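Local structure of EvdMO1 (Micromonospora carbonacea, 5T39) at residues G142-Y154 / A166-H178. The protein probably transfers a methyl group from S-adenosylmethionine to a sugar-derived substrate, as the methyltransferase domain of a bifunctional everninomicin biosynthetic enzyme. Residues are numbered along the deposited sequence; the frame is centred on the assembly and turned at random. Where two conformers were deposited one is given.
Sequences GRFDAVLCAGLLY and AARVSAGIYLSTH. With SAH (S-adenosyl-L-homocysteine), chain B.
His-178 turns the edge of its imidazole onto the face of Tyr-154, with CD2 over the centre of the phenol ring and 3.6 Å from CZ; the planes meet at 54°. Tyr-154 holds its ring there with CG between the backbone N and carbonyl carbon (chi1 53°), and water 3 links its OH to His-178 NE2. Thr-177 OG1 lies in the plane of the same phenol, at its edge, 3.4 Å from CD1, and spends its proton on His-178 O. An alanine in place of Tyr-154 would probably leave the imidazole edge without its aromatic face and water 3 without the phenol oxygen.

Behind this pair the strands run parallel, 15° apart. Val-147 and Cys-149 each bond through both N and O, reaching Gly-172, Tyr-174 and Ser-176. Leu-148 CD1 lies 3.5 Å from Tyr-174 CD2, on the face covered by helix 62-72; on the other face Cys-149 SG, a small apolar sulfur suited to buried packing, meets Leu-175 CD1. At the far end Ser-170 suits the turn: its hydroxyl donates to Phe-144 O from above the carbonyl plane (2.9 Å) and accepts from Gly-172 N, an ST turn.

At the C-terminal end of strand 146-150, Ala-150 O takes a hydrogen bond from SAH N (2.8 Å), and Gly-151 follows, where a CB would strike the ligand. This is a beta-alpha-beta unit of the Rossmann-like methyltransferase fold, its strand end lining the cofactor pocket.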
ATOM      1  N   GLY A 142      -0.943  -5.306  16.988  1.00 11.98           N
ATOM      2  CA  GLY A 142      -0.548  -6.688  17.112  1.00 11.78           C
ATOM      3  C   GLY A 142       0.584  -7.028  16.159  1.00 11.12           C
ATOM      4  O   GLY A 142       1.309  -6.161  15.672  1.00 12.32           O
ATOM      5  N   ARG A 143       0.734  -8.321  15.896  1.00 10.16           N
ATOM      6  CA  ARG A 143       1.850  -8.841  15.124  1.00  9.28           C
ATOM      7  C   ARG A 143       1.349  -9.361  13.787  1.00  8.90           C
ATOM      8  O   ARG A 143       0.259  -9.938  13.703  1.00  9.79           O
ATOM      9  CB  ARG A 143       2.535  -9.985  15.873  1.00  9.64           C
ATOM     10  CG  ARG A 143       3.806 -10.501  15.206  1.00  9.79           C
ATOM     11  CD  ARG A 143       4.551 -11.468  16.120  1.00 10.73           C
ATOM     12  NE  ARG A 143       5.846 -11.854  15.569  1.00 11.41           N
ATOM     13  CZ  ARG A 143       6.045 -12.855  14.727  1.00 12.25           C
ATOM     14  NH1 ARG A 143       5.040 -13.611  14.332  1.00 12.69           N
ATOM     15  NH2 ARG A 143       7.261 -13.110  14.277  1.00 13.26           N
ATOM     16  N   PHE A 144       2.172  -9.201  12.761  1.00  8.38           N
ATOM     17  CA  PHE A 144       1.866  -9.657  11.419  1.00  8.15           C
ATOM     18  C   PHE A 144       3.040 -10.454  10.878  1.00  8.37           C
ATOM     19  O   PHE A 144       4.200 -10.166  11.178  1.00  8.98           O
ATOM     20  CB  PHE A 144       1.581  -8.473  10.492  1.00  8.10           C
ATOM     21  CG  PHE A 144       0.430  -7.650  10.959  1.00  8.51           C
ATOM     22  CD1 PHE A 144      -0.849  -7.920  10.529  1.00  8.52           C
ATOM     23  CD2 PHE A 144       0.614  -6.633  11.883  1.00  9.08           C
ATOM     24  CE1 PHE A 144      -1.932  -7.191  11.001  1.00  9.43           C
ATOM     25  CE2 PHE A 144      -0.446  -5.913  12.357  1.00  9.95           C
ATOM     26  CZ  PHE A 144      -1.722  -6.184  11.915  1.00 10.01           C
ATOM     27  N   ASP A 145       2.733 -11.430  10.043  1.00  8.57           N
ATOM     28  CA  ASP A 145       3.790 -12.171   9.376  1.00  9.06           C
ATOM     29  C   ASP A 145       4.533 -11.299   8.370  1.00  9.16           C
ATOM     30  O   ASP A 145       5.732 -11.498   8.136  1.00 10.33           O
ATOM     31  CB  ASP A 145       3.187 -13.379   8.684  1.00 10.49           C
ATOM     32  CG  ASP A 145       2.576 -14.346   9.668  1.00 12.20           C
ATOM     33  OD1 ASP A 145       3.300 -14.798  10.564  1.00 15.22           O
ATOM     34  OD2 ASP A 145       1.374 -14.650   9.564  1.00 12.53           O
ATOM     35  N   ALA A 146       3.842 -10.357   7.741  1.00  8.38           N
ATOM     36  CA  ALA A 146       4.473  -9.484   6.774  1.00  8.53           C
ATOM     37  C   ALA A 146       3.565  -8.284   6.547  1.00  8.23           C
ATOM     38  O   ALA A 146       2.352  -8.324   6.797  1.00  8.19           O
ATOM     39  CB  ALA A 146       4.763 -10.212   5.458  1.00 10.03           C
ATOM     40  N   VAL A 147       4.186  -7.217   6.067  1.00  7.85           N
ATOM     41  CA  VAL A 147       3.546  -5.947   5.759  1.00  7.78           C
ATOM     42  C   VAL A 147       3.681  -5.689   4.266  1.00  7.61           C
ATOM     43  O   VAL A 147       4.783  -5.795   3.715  1.00  8.81           O
ATOM     44  CB  VAL A 147       4.211  -4.796   6.539  1.00  8.18           C
ATOM     45  CG1 VAL A 147       3.620  -3.455   6.171  1.00  8.86           C
ATOM     46  CG2 VAL A 147       4.116  -5.046   8.027  1.00  9.13           C
ATOM     47  N   LEU A 148       2.574  -5.350   3.612  1.00  7.38           N
ATOM     48  CA  LEU A 148       2.595  -4.864   2.242  1.00  7.69           C
ATOM     49  C   LEU A 148       2.586  -3.346   2.296  1.00  7.53           C
ATOM     50  O   LEU A 148       1.686  -2.749   2.901  1.00  7.98           O
ATOM     51  CB  LEU A 148       1.393  -5.383   1.448  1.00  8.33           C
ATOM     52  CG  LEU A 148       1.269  -4.842   0.015  1.00  9.12           C
ATOM     53  CD1 LEU A 148       2.497  -5.178  -0.815  1.00  9.80           C
ATOM     54  CD2 LEU A 148       0.022  -5.387  -0.657  1.00 10.28           C
ATOM     55  N   CYS A 149       3.596  -2.722   1.679  1.00  7.57           N
ATOM     56  CA  CYS A 149       3.723  -1.267   1.643  1.00  7.80           C
ATOM     57  C   CYS A 149       4.056  -0.862   0.214  1.00  7.62           C
ATOM     58  O   CYS A 149       5.231  -0.717  -0.152  1.00  8.58           O
ATOM     59  CB  CYS A 149       4.786  -0.807   2.626  1.00  9.25           C
ATOM     60  SG  CYS A 149       4.979   0.975   2.703  1.00 10.83           S
ATOM     61  N   ALA A 150       3.022  -0.713  -0.608  1.00  8.11           N
ATOM     62  CA  ALA A 150       3.186  -0.404  -2.015  1.00  8.25           C
ATOM     63  C   ALA A 150       2.544   0.943  -2.308  1.00  8.40           C
ATOM     64  O   ALA A 150       1.454   1.255  -1.815  1.00  9.11           O
ATOM     65  CB  ALA A 150       2.547  -1.486  -2.886  1.00  9.16           C
ATOM     66  N   GLY A 151       3.221   1.745  -3.118  1.00  8.47           N
ATOM     67  CA  GLY A 151       2.622   2.984  -3.557  1.00  8.69           C
ATOM     68  C   GLY A 151       2.404   4.012  -2.468  1.00  8.67           C
ATOM     69  O   GLY A 151       1.585   4.912  -2.649  1.00 10.05           O
ATOM     70  N   LEU A 152       3.140   3.925  -1.360  1.00  8.42           N
ATOM     71  CA  LEU A 152       2.849   4.728  -0.180  1.00  8.02           C
ATOM     72  C   LEU A 152       4.053   5.499   0.350  1.00  7.88           C
ATOM     73  O   LEU A 152       3.895   6.609   0.870  1.00  8.28           O
ATOM     74  CB  LEU A 152       2.291   3.845   0.936  1.00  8.56           C
ATOM     75  CG  LEU A 152       1.915   4.554   2.245  1.00  8.78           C
ATOM     76  CD1 LEU A 152       0.879   5.637   2.011  1.00  9.27           C
ATOM     77  CD2 LEU A 152       1.421   3.537   3.257  1.00  9.19           C
ATOM     78  N   LEU A 153       5.255   4.928   0.258  1.00  8.00           N
ATOM     79  CA  LEU A 153       6.389   5.496   0.979  1.00  7.98           C
ATOM     80  C   LEU A 153       6.703   6.912   0.527  1.00  8.77           C
ATOM     81  O   LEU A 153       7.240   7.701   1.317  1.00  9.11           O
ATOM     82  CB  LEU A 153       7.613   4.588   0.805  1.00  8.87           C
ATOM     83  CG  LEU A 153       8.780   4.884   1.738  1.00  8.99           C
ATOM     84  CD1 LEU A 153       8.461   4.560   3.166  1.00  9.58           C
ATOM     85  CD2 LEU A 153      10.032   4.136   1.310  1.00 10.60           C
ATOM     86  N   TYR A 154       6.410   7.238  -0.733  1.00  9.10           N
ATOM     87  CA  TYR A 154       6.657   8.555  -1.307  1.00 10.08           C
ATOM     88  C   TYR A 154       5.485   9.510  -1.099  1.00  9.91           C
ATOM     89  O   TYR A 154       5.466  10.595  -1.695  1.00 11.31           O
ATOM     90  CB  TYR A 154       7.052   8.437  -2.783  1.00 11.59           C
ATOM     91  CG  TYR A 154       6.096   7.637  -3.618  1.00 11.94           C
ATOM     92  CD1 TYR A 154       6.201   6.253  -3.689  1.00 12.10           C
ATOM     93  CD2 TYR A 154       5.087   8.254  -4.338  1.00 12.63           C
ATOM     94  CE1 TYR A 154       5.327   5.513  -4.451  1.00 12.75           C
ATOM     95  CE2 TYR A 154       4.211   7.523  -5.108  1.00 13.39           C
ATOM     96  CZ  TYR A 154       4.335   6.146  -5.159  1.00 13.39           C
ATOM     97  OH  TYR A 154       3.454   5.407  -5.920  1.00 15.08           O
ATOM     98  N   ALA A 166       6.681  -0.431  10.409  1.00  9.23           N
ATOM     99  CA  ALA A 166       6.490  -1.782   9.904  1.00  8.96           C
ATOM    100  C   ALA A 166       7.289  -2.787  10.724  1.00  8.84           C
ATOM    101  O   ALA A 166       6.785  -3.864  11.059  1.00  9.16           O
ATOM    102  CB  ALA A 166       6.886  -1.843   8.433  1.00  9.54           C
ATOM    103  N   ALA A 167       8.535  -2.447  11.055  1.00  8.73           N
ATOM    104  CA  ALA A 167       9.378  -3.323  11.864  1.00  9.54           C
ATOM    105  C   ALA A 167       8.842  -3.495  13.280  1.00  9.24           C
ATOM    106  O   ALA A 167       9.125  -4.509  13.927  1.00  9.67           O
ATOM    107  CB  ALA A 167      10.814  -2.793  11.912  1.00 10.45           C
ATOM    108  N   ARG A 168       8.080  -2.532  13.790  0.58  9.20           N
ATOM    109  CA  ARG A 168       7.530  -2.700  15.129  0.58  9.86           C
ATOM    110  C   ARG A 168       6.523  -3.835  15.182  0.58  8.79           C
ATOM    111  O   ARG A 168       6.313  -4.415  16.252  0.58  9.62           O
ATOM    112  CB  ARG A 168       6.880  -1.412  15.614  0.58 11.87           C
ATOM    113  CG  ARG A 168       7.857  -0.390  16.131  0.58 14.63           C
ATOM    114  CD  ARG A 168       7.120   0.748  16.828  0.58 17.06           C
ATOM    115  NE  ARG A 168       8.039   1.757  17.337  0.58 18.52           N
ATOM    116  CZ  ARG A 168       8.435   2.828  16.658  0.58 19.28           C
ATOM    117  NH1 ARG A 168       7.995   3.052  15.426  0.58 19.41           N
ATOM    118  NH2 ARG A 168       9.278   3.683  17.214  0.58 19.98           N
ATOM    119  N   VAL A 169       5.883  -4.153  14.058  1.00  7.89           N
ATOM    120  CA  VAL A 169       4.801  -5.132  14.038  1.00  8.31           C
ATOM    121  C   VAL A 169       5.130  -6.398  13.265  1.00  7.59           C
ATOM    122  O   VAL A 169       4.333  -7.351  13.324  1.00  8.56           O
ATOM    123  CB  VAL A 169       3.479  -4.518  13.525  1.00  9.43           C
ATOM    124  CG1 VAL A 169       3.127  -3.276  14.332  1.00 11.10           C
ATOM    125  CG2 VAL A 169       3.558  -4.178  12.027  1.00  9.97           C
ATOM    126  N   SER A 170       6.249  -6.450  12.544  1.00  7.78           N
ATOM    127  CA  SER A 170       6.506  -7.564  11.640  1.00  8.31           C
ATOM    128  C   SER A 170       7.993  -7.677  11.340  1.00  8.92           C
ATOM    129  O   SER A 170       8.750  -6.712  11.453  1.00 10.67           O
ATOM    130  CB  SER A 170       5.758  -7.353  10.324  1.00  9.02           C
ATOM    131  OG  SER A 170       5.850  -8.472   9.467  1.00  9.92           O
ATOM    132  N   ALA A 171       8.378  -8.859  10.875  1.00  9.07           N
ATOM    133  CA  ALA A 171       9.742  -9.117  10.438  1.00 10.33           C
ATOM    134  C   ALA A 171       9.871  -9.141   8.926  1.00  9.12           C
ATOM    135  O   ALA A 171      10.958  -9.439   8.419  1.00 10.62           O
ATOM    136  CB  ALA A 171      10.252 -10.438  11.025  1.00 12.59           C
ATOM    137  N   GLY A 172       8.803  -8.860   8.191  1.00  8.27           N
ATOM    138  CA  GLY A 172       8.866  -8.871   6.748  1.00  8.38           C
ATOM    139  C   GLY A 172       8.131  -7.697   6.143  1.00  7.92           C
ATOM    140  O   GLY A 172       7.053  -7.328   6.613  1.00  8.35           O
ATOM    141  N   ILE A 173       8.696  -7.118   5.091  1.00  7.77           N
ATOM    142  CA  ILE A 173       8.031  -6.060   4.342  1.00  7.84           C
ATOM    143  C   ILE A 173       8.203  -6.311   2.853  1.00  7.73           C
ATOM    144  O   ILE A 173       9.290  -6.668   2.386  1.00  9.03           O
ATOM    145  CB  ILE A 173       8.540  -4.660   4.753  1.00  7.98           C
ATOM    146  CG1 ILE A 173       7.682  -3.552   4.114  1.00  8.40           C
ATOM    147  CG2 ILE A 173      10.034  -4.484   4.433  1.00  8.99           C
ATOM    148  CD1 ILE A 173       8.001  -2.172   4.638  1.00  9.69           C
ATOM    149  N   TYR A 174       7.126  -6.125   2.101  1.00  7.50           N
ATOM    150  CA  TYR A 174       7.151  -6.080   0.644  1.00  7.91           C
ATOM    151  C   TYR A 174       6.948  -4.615   0.304  1.00  7.54           C
ATOM    152  O   TYR A 174       5.868  -4.068   0.544  1.00  8.27           O
ATOM    153  CB  TYR A 174       6.046  -6.957   0.071  1.00  8.30           C
ATOM    154  CG  TYR A 174       6.010  -7.074  -1.432  1.00  9.09           C
ATOM    155  CD1 TYR A 174       6.438  -8.229  -2.068  1.00 10.25           C
ATOM    156  CD2 TYR A 174       5.535  -6.034  -2.217  1.00  9.25           C
ATOM    157  CE1 TYR A 174       6.386  -8.352  -3.441  1.00 10.81           C
ATOM    158  CE2 TYR A 174       5.474  -6.154  -3.591  1.00 10.40           C
ATOM    159  CZ  TYR A 174       5.902  -7.319  -4.191  1.00 11.06           C
ATOM    160  OH  TYR A 174       5.857  -7.478  -5.553  1.00 12.67           O
ATOM    161  N   LEU A 175       8.002  -3.966  -0.170  1.00  7.53           N
ATOM    162  CA  LEU A 175       8.032  -2.521  -0.356  1.00  7.59           C
ATOM    163  C   LEU A 175       8.144  -2.211  -1.840  1.00  7.83           C
ATOM    164  O   LEU A 175       9.119  -2.601  -2.482  1.00  8.98           O
ATOM    165  CB  LEU A 175       9.233  -1.936   0.388  1.00  8.11           C
ATOM    166  CG  LEU A 175       9.447  -0.432   0.206  1.00  8.61           C
ATOM    167  CD1 LEU A 175       8.312   0.341   0.867  1.00  9.19           C
ATOM    168  CD2 LEU A 175      10.795  -0.023   0.769  1.00  9.50           C
ATOM    169  N   SER A 176       7.175  -1.475  -2.374  1.00  7.80           N
ATOM    170  CA  SER A 176       7.234  -0.977  -3.742  1.00  8.31           C
ATOM    171  C   SER A 176       7.169   0.537  -3.650  1.00  8.35           C
ATOM    172  O   SER A 176       6.216   1.078  -3.076  1.00  8.51           O
ATOM    173  CB  SER A 176       6.069  -1.535  -4.551  1.00  9.23           C
ATOM    174  OG  SER A 176       6.077  -1.043  -5.875  1.00 10.26           O
ATOM    175  N   THR A 177       8.202   1.217  -4.154  1.00  8.48           N
ATOM    176  CA  THR A 177       8.290   2.656  -3.985  1.00  8.55           C
ATOM    177  C   THR A 177       9.121   3.278  -5.091  1.00  8.88           C
ATOM    178  O   THR A 177       9.961   2.626  -5.713  1.00 10.02           O
ATOM    179  CB  THR A 177       8.901   3.004  -2.614  1.00  8.98           C
ATOM    180  OG1 THR A 177       8.790   4.411  -2.377  1.00  9.42           O
ATOM    181  CG2 THR A 177      10.348   2.557  -2.490  1.00  9.50           C
ATOM    182  N   HIS A 178       8.906   4.573  -5.287  1.00  9.20           N
ATOM    183  CA  HIS A 178       9.888   5.388  -5.975  1.00 10.11           C
ATOM    184  C   HIS A 178      10.978   5.847  -5.012  1.00 10.18           C
ATOM    185  O   HIS A 178      10.796   5.903  -3.793  1.00 10.51           O
ATOM    186  CB  HIS A 178       9.244   6.642  -6.547  1.00 11.95           C
ATOM    187  CG  HIS A 178       8.195   6.373  -7.572  1.00 14.21           C
ATOM    188  ND1 HIS A 178       8.451   5.687  -8.738  1.00 15.96           N
ATOM    189  CD2 HIS A 178       6.890   6.730  -7.621  1.00 16.53           C
ATOM    190  CE1 HIS A 178       7.342   5.615  -9.453  1.00 18.06           C
ATOM    191  NE2 HIS A 178       6.381   6.243  -8.800  1.00 18.46           N
TER
HETATM  192  N   SAH B 301      -1.247   0.538  -2.237  1.00 10.59           N
HETATM  193  CA  SAH B 301      -2.009   0.825  -3.450  1.00 11.32           C
HETATM  194  CB  SAH B 301      -2.443   2.279  -3.528  1.00 11.06           C
HETATM  195  CG  SAH B 301      -1.284   3.269  -3.564  1.00 10.67           C
HETATM  196  SD  SAH B 301      -1.854   4.976  -3.768  1.00 10.77           S
HETATM  197  C   SAH B 301      -1.175   0.489  -4.670  1.00 13.39           C
HETATM  198  O   SAH B 301      -1.672   0.536  -5.801  1.00 17.21           O
HETATM  199  OXT SAH B 301       0.007   0.186  -4.517  1.00 12.03           O
HETATM  200  C5' SAH B 301      -1.614   5.548  -2.066  1.00  9.59           C
HETATM  201  C4' SAH B 301      -2.717   5.127  -1.097  1.00  8.83           C
HETATM  202  O4' SAH B 301      -2.251   5.408   0.224  1.00  8.86           O
HETATM  203  C3' SAH B 301      -4.015   5.892  -1.298  1.00  8.65           C
HETATM  204  O3' SAH B 301      -5.152   5.083  -1.076  1.00  9.03           O
HETATM  205  C2' SAH B 301      -3.888   6.992  -0.255  1.00  8.43           C
HETATM  206  O2' SAH B 301      -5.094   7.608   0.163  1.00  8.77           O
HETATM  207  C1' SAH B 301      -3.176   6.258   0.869  1.00  8.26           C
HETATM  208  N9  SAH B 301      -2.443   7.117   1.796  1.00  8.06           N
HETATM  209  C8  SAH B 301      -1.644   8.188   1.486  1.00  8.96           C
HETATM  210  N7  SAH B 301      -1.107   8.704   2.608  1.00  9.09           N
HETATM  211  C5  SAH B 301      -1.580   7.962   3.644  1.00  7.84           C
HETATM  212  C6  SAH B 301      -1.390   8.037   5.022  1.00  8.02           C
HETATM  213  N6  SAH B 301      -0.644   8.969   5.612  1.00  8.56           N
HETATM  214  N1  SAH B 301      -2.008   7.112   5.808  1.00  8.35           N
HETATM  215  C2  SAH B 301      -2.805   6.156   5.248  1.00  8.56           C
HETATM  216  N3  SAH B 301      -3.043   6.054   3.907  1.00  8.30           N
HETATM  217  C4  SAH B 301      -2.406   6.963   3.143  1.00  7.87           C
HETATM  218  O   HOH W   1       6.770 -11.139  11.703  1.00 10.81           O
HETATM  219  O   HOH W   2       5.453   2.185  -0.665  1.00  8.92           O
HETATM  220  O   HOH W   3       3.186   6.692  -8.494  1.00 34.98           O